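Local coordinates for protein 2-polyprenyl-6-methoxyphenol hydroxylase-like FAD-dependent oxidoreductase (Streptomyces sp. NRRL 11266, PDB 6UI5) that binds flavin-adenine dinucleotide and is probably an FAD-dependent oxidoreductase of the aromatic-ring hydroxylase family, at residues 180-186 with 215-221. Sequence-based numbering, arbitrary orientation.
Sequences IVGDVAI and DVMRVFS. With FAD (flavin-adenine dinucleotide), chain C.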
loop_
_atom_site.group_PDB
_atom_site.type_symbol
_atom_site.label_atom_id
_atom_site.label_comp_id
_atom_site.label_asym_id
_atom_site.label_seq_id
_atom_site.Cartn_x
_atom_site.Cartn_y
_atom_site.Cartn_z
ATOM N N ILE A 180 1.189 14.783 -25.386
ATOM C CA ILE A 180 1.050 16.182 -25.743
ATOM C C ILE A 180 -0.230 16.691 -25.108
ATOM O O ILE A 180 -1.085 15.919 -24.667
ATOM C CB ILE A 180 1.066 16.461 -27.281
ATOM C CG1 ILE A 180 -0.230 16.007 -27.930
ATOM C CG2 ILE A 180 2.297 15.840 -27.961
ATOM C CD1 ILE A 180 -1.130 17.144 -28.285
ATOM N N VAL A 181 -0.337 18.018 -25.062
ATOM C CA VAL A 181 -1.423 18.706 -24.384
ATOM C C VAL A 181 -1.576 20.053 -25.073
ATOM O O VAL A 181 -0.675 20.511 -25.770
ATOM C CB VAL A 181 -1.126 18.864 -22.869
ATOM C CG1 VAL A 181 0.091 19.751 -22.668
ATOM C CG2 VAL A 181 -2.329 19.423 -22.105
ATOM N N GLY A 182 -2.736 20.672 -24.894
ATOM C CA GLY A 182 -3.015 21.987 -25.427
ATOM C C GLY A 182 -4.455 22.047 -25.891
ATOM O O GLY A 182 -5.255 21.168 -25.583
ATOM N N ASP A 183 -4.767 23.107 -26.651
ATOM C CA ASP A 183 -6.114 23.357 -27.158
ATOM C C ASP A 183 -6.127 23.385 -28.685
ATOM O O ASP A 183 -5.507 24.253 -29.312
ATOM C CB ASP A 183 -6.685 24.657 -26.604
ATOM C CG ASP A 183 -6.447 24.803 -25.090
ATOM O OD1 ASP A 183 -7.248 24.225 -24.323
ATOM O OD2 ASP A 183 -5.513 25.524 -24.669
ATOM N N VAL A 184 -6.832 22.447 -29.277
ATOM C CA VAL A 184 -7.151 22.481 -30.696
ATOM C C VAL A 184 -8.435 23.272 -30.891
ATOM O O VAL A 184 -9.318 23.281 -30.034
ATOM C CB VAL A 184 -7.284 21.053 -31.275
ATOM C CG1 VAL A 184 -6.041 20.241 -30.983
ATOM C CG2 VAL A 184 -8.543 20.374 -30.724
ATOM N N ALA A 185 -8.543 23.960 -32.020
ATOM C CA ALA A 185 -9.860 24.336 -32.497
ATOM C C ALA A 185 -10.399 23.219 -33.368
ATOM O O ALA A 185 -9.665 22.577 -34.119
ATOM C CB ALA A 185 -9.859 25.646 -33.270
ATOM N N ILE A 186 -11.692 22.978 -33.232
ATOM C CA ILE A 186 -12.305 21.769 -33.743
ATOM C C ILE A 186 -13.780 21.907 -33.422
ATOM O O ILE A 186 -14.146 22.405 -32.349
ATOM C CB ILE A 186 -11.657 20.508 -33.123
ATOM C CG1 ILE A 186 -11.955 19.278 -33.962
ATOM C CG2 ILE A 186 -12.111 20.283 -31.700
ATOM C CD1 ILE A 186 -11.690 19.543 -35.369
ATOM N N ASP A 215 -16.143 25.404 -29.937
ATOM C CA ASP A 215 -15.183 25.381 -31.030
ATOM C C ASP A 215 -13.769 25.010 -30.611
ATOM O O ASP A 215 -12.977 24.611 -31.470
ATOM C CB ASP A 215 -15.144 26.747 -31.739
ATOM C CG ASP A 215 -16.511 27.190 -32.224
ATOM O OD1 ASP A 215 -17.347 26.319 -32.539
ATOM O OD2 ASP A 215 -16.750 28.413 -32.288
ATOM N N VAL A 216 -13.430 25.133 -29.334
ATOM C CA VAL A 216 -12.108 24.790 -28.827
ATOM C C VAL A 216 -12.243 23.596 -27.896
ATOM O O VAL A 216 -13.217 23.492 -27.141
ATOM C CB VAL A 216 -11.467 25.994 -28.105
ATOM C CG1 VAL A 216 -10.266 25.563 -27.218
ATOM C CG2 VAL A 216 -11.057 27.071 -29.122
ATOM N N MET A 217 -11.266 22.695 -27.951
ATOM C CA MET A 217 -11.178 21.567 -27.036
ATOM C C MET A 217 -9.767 21.483 -26.482
ATOM O O MET A 217 -8.790 21.696 -27.207
ATOM C CB MET A 217 -11.554 20.256 -27.733
ATOM C CG MET A 217 -11.606 19.067 -26.818
ATOM S SD MET A 217 -12.236 17.566 -27.601
ATOM C CE MET A 217 -10.815 16.958 -28.485
ATOM N N ARG A 218 -9.666 21.203 -25.184
ATOM C CA ARG A 218 -8.387 20.874 -24.571
ATOM C C ARG A 218 -8.167 19.374 -24.670
ATOM O O ARG A 218 -9.105 18.585 -24.513
ATOM C CB ARG A 218 -8.328 21.324 -23.113
ATOM C CG ARG A 218 -7.071 20.905 -22.380
ATOM C CD ARG A 218 -6.861 21.824 -21.218
ATOM N NE ARG A 218 -6.632 23.170 -21.697
ATOM C CZ ARG A 218 -6.726 24.267 -20.961
ATOM N NH1 ARG A 218 -7.055 24.203 -19.665
ATOM N NH2 ARG A 218 -6.467 25.440 -21.534
ATOM N N VAL A 219 -6.929 18.986 -24.973
ATOM C CA VAL A 219 -6.600 17.600 -25.288
ATOM C C VAL A 219 -5.370 17.190 -24.491
ATOM O O VAL A 219 -4.411 17.961 -24.369
ATOM C CB VAL A 219 -6.367 17.406 -26.795
ATOM C CG1 VAL A 219 -7.592 17.861 -27.542
ATOM C CG2 VAL A 219 -5.160 18.206 -27.268
ATOM N N PHE A 220 -5.408 15.988 -23.925
ATOM C CA PHE A 220 -4.309 15.490 -23.110
ATOM C C PHE A 220 -4.080 14.021 -23.416
ATOM O O PHE A 220 -5.031 13.236 -23.454
ATOM C CB PHE A 220 -4.589 15.676 -21.617
ATOM C CG PHE A 220 -3.498 15.167 -20.739
ATOM C CD1 PHE A 220 -2.391 15.958 -20.451
ATOM C CD2 PHE A 220 -3.563 13.887 -20.211
ATOM C CE1 PHE A 220 -1.368 15.484 -19.647
ATOM C CE2 PHE A 220 -2.556 13.410 -19.408
ATOM C CZ PHE A 220 -1.453 14.209 -19.128
ATOM N N SER A 221 -2.824 13.656 -23.625
ATOM C CA SER A 221 -2.449 12.267 -23.836
ATOM C C SER A 221 -1.311 11.899 -22.895
ATOM O O SER A 221 -0.433 12.716 -22.604
ATOM C CB SER A 221 -2.007 12.022 -25.285
ATOM O OG SER A 221 -0.831 12.771 -25.546
HETATM P PA FAD C . 5.609 26.819 -13.925
HETATM O O1A FAD C . 4.124 26.662 -14.166
HETATM O O2A FAD C . 6.349 25.861 -14.843
HETATM O O5B FAD C . 6.066 28.409 -14.032
HETATM C C5B FAD C . 7.443 28.751 -14.024
HETATM C C4B FAD C . 7.607 30.145 -14.712
HETATM O O4B FAD C . 8.824 30.624 -14.624
HETATM C C3B FAD C . 7.335 30.017 -16.229
HETATM O O3B FAD C . 6.621 31.103 -16.632
HETATM C C2B FAD C . 8.741 30.025 -16.861
HETATM O O2B FAD C . 8.592 30.379 -18.297
HETATM C C1B FAD C . 9.322 30.960 -16.161
HETATM N N9A FAD C . 10.770 30.914 -16.099
HETATM C C8A FAD C . 11.549 29.809 -16.092
HETATM N N7A FAD C . 12.832 30.207 -15.952
HETATM C C5A FAD C . 12.838 31.558 -15.850
HETATM C C6A FAD C . 13.861 32.485 -15.689
HETATM N N6A FAD C . 15.311 32.506 -15.566
HETATM N N1A FAD C . 13.589 33.791 -15.624
HETATM C C2A FAD C . 12.311 34.223 -15.703
HETATM N N3A FAD C . 11.306 33.312 -15.846
HETATM C C4A FAD C . 11.566 31.989 -15.923
HETATM N N1 FAD C . -1.568 20.967 -12.725
HETATM C C2 FAD C . -2.867 20.597 -12.093
HETATM O O2 FAD C . -3.198 21.045 -11.045
HETATM N N3 FAD C . -3.766 19.646 -12.808
HETATM C C4 FAD C . -3.354 19.103 -14.104
HETATM O O4 FAD C . -4.047 18.347 -14.697
HETATM C C4X FAD C . -2.031 19.498 -14.711
HETATM N N5 FAD C . -1.681 18.922 -15.989
HETATM C C5X FAD C . -0.380 19.281 -16.605
HETATM C C6 FAD C . -0.049 18.713 -17.838
HETATM C C7 FAD C . 1.160 19.036 -18.444
HETATM C C7M FAD C . 1.244 18.275 -19.760
HETATM C C8 FAD C . 2.060 19.928 -17.841
HETATM C C8M FAD C . 3.367 20.226 -18.586
HETATM C C9 FAD C . 1.731 20.500 -16.598
HETATM C C9A FAD C . 0.508 20.179 -15.962
HETATM N N10 FAD C . 0.143 20.775 -14.621
HETATM C C10 FAD C . -1.142 20.423 -14.026
HETATM C "C1'" FAD C . 1.071 21.738 -13.994
HETATM C "C2'" FAD C . 1.609 21.464 -12.578
HETATM O "O2'" FAD C . 0.700 21.821 -11.603
HETATM C "C3'" FAD C . 2.812 22.360 -12.292
HETATM O "O3'" FAD C . 3.407 21.875 -11.131
HETATM C "C4'" FAD C . 2.494 23.846 -12.025
HETATM O "O4'" FAD C . 1.847 24.496 -13.082
HETATM C "C5'" FAD C . 3.879 24.485 -11.862
HETATM O "O5'" FAD C . 3.788 25.727 -11.220
HETATM P P FAD C . 5.134 26.666 -11.031
HETATM O O1P FAD C . 4.707 28.112 -10.929
HETATM O O2P FAD C . 6.034 26.243 -9.885
HETATM O O3P FAD C . 6.036 26.385 -12.387
#
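Asp-183 and Arg-218 face each other as a non-hydrogen-bonded pair on strands 176-185 and 216-225, neighbours in the antiparallel sheet of this FAD-binding protein; their side chains run alongside one another on the sheet face that also carries Val-181 and Phe-220. From its base, Arg-218 follows the aspartate closely: CB lies 3.3 Å from Asp-183 OD1, CG packs 3.7 Å from Gly-182 O, and CD stays beside the carboxylate. A bend at chi3 (-64°) then brings the NE and NH2 edge of the guanidinium to the carboxylate. Arg-218 NE donates to Asp-183 OD1 at 2.9 Å, from the syn side but tilted out of the carboxylate plane, and Arg-218 NH2 adds a weak bond to the same oxygen. The carboxylate and guanidinium planes are about 50° apart, so the salt bridge appears twisted rather than flat.

Nearer the flavin, Val-181 CG2 meets the edge of the Phe-220 ring at CD1 (3.8 Å), while Val-181 CG1 touches FAD C7M at 3.5 Å. Phe-220 CE1 reaches the same methyl, and Tyr-264 meets the phenyl ring.

On the other face, Val-184 CG2 lies against Val-219 CG1, with Leu-241 of helix 238-249 touching both valines. Backbone bonds join the strands, including Val-219 N to Gly-182 O (2.8 Å); at the flavin end, Ser-221 OG accepts a nearly straight bond from Ile-180 N (N-H...O 168°). One sheet face thus pairs an ionic contact, whose charges probably stabilise each other in buried surroundings, with an apolar wall for the flavin methyl.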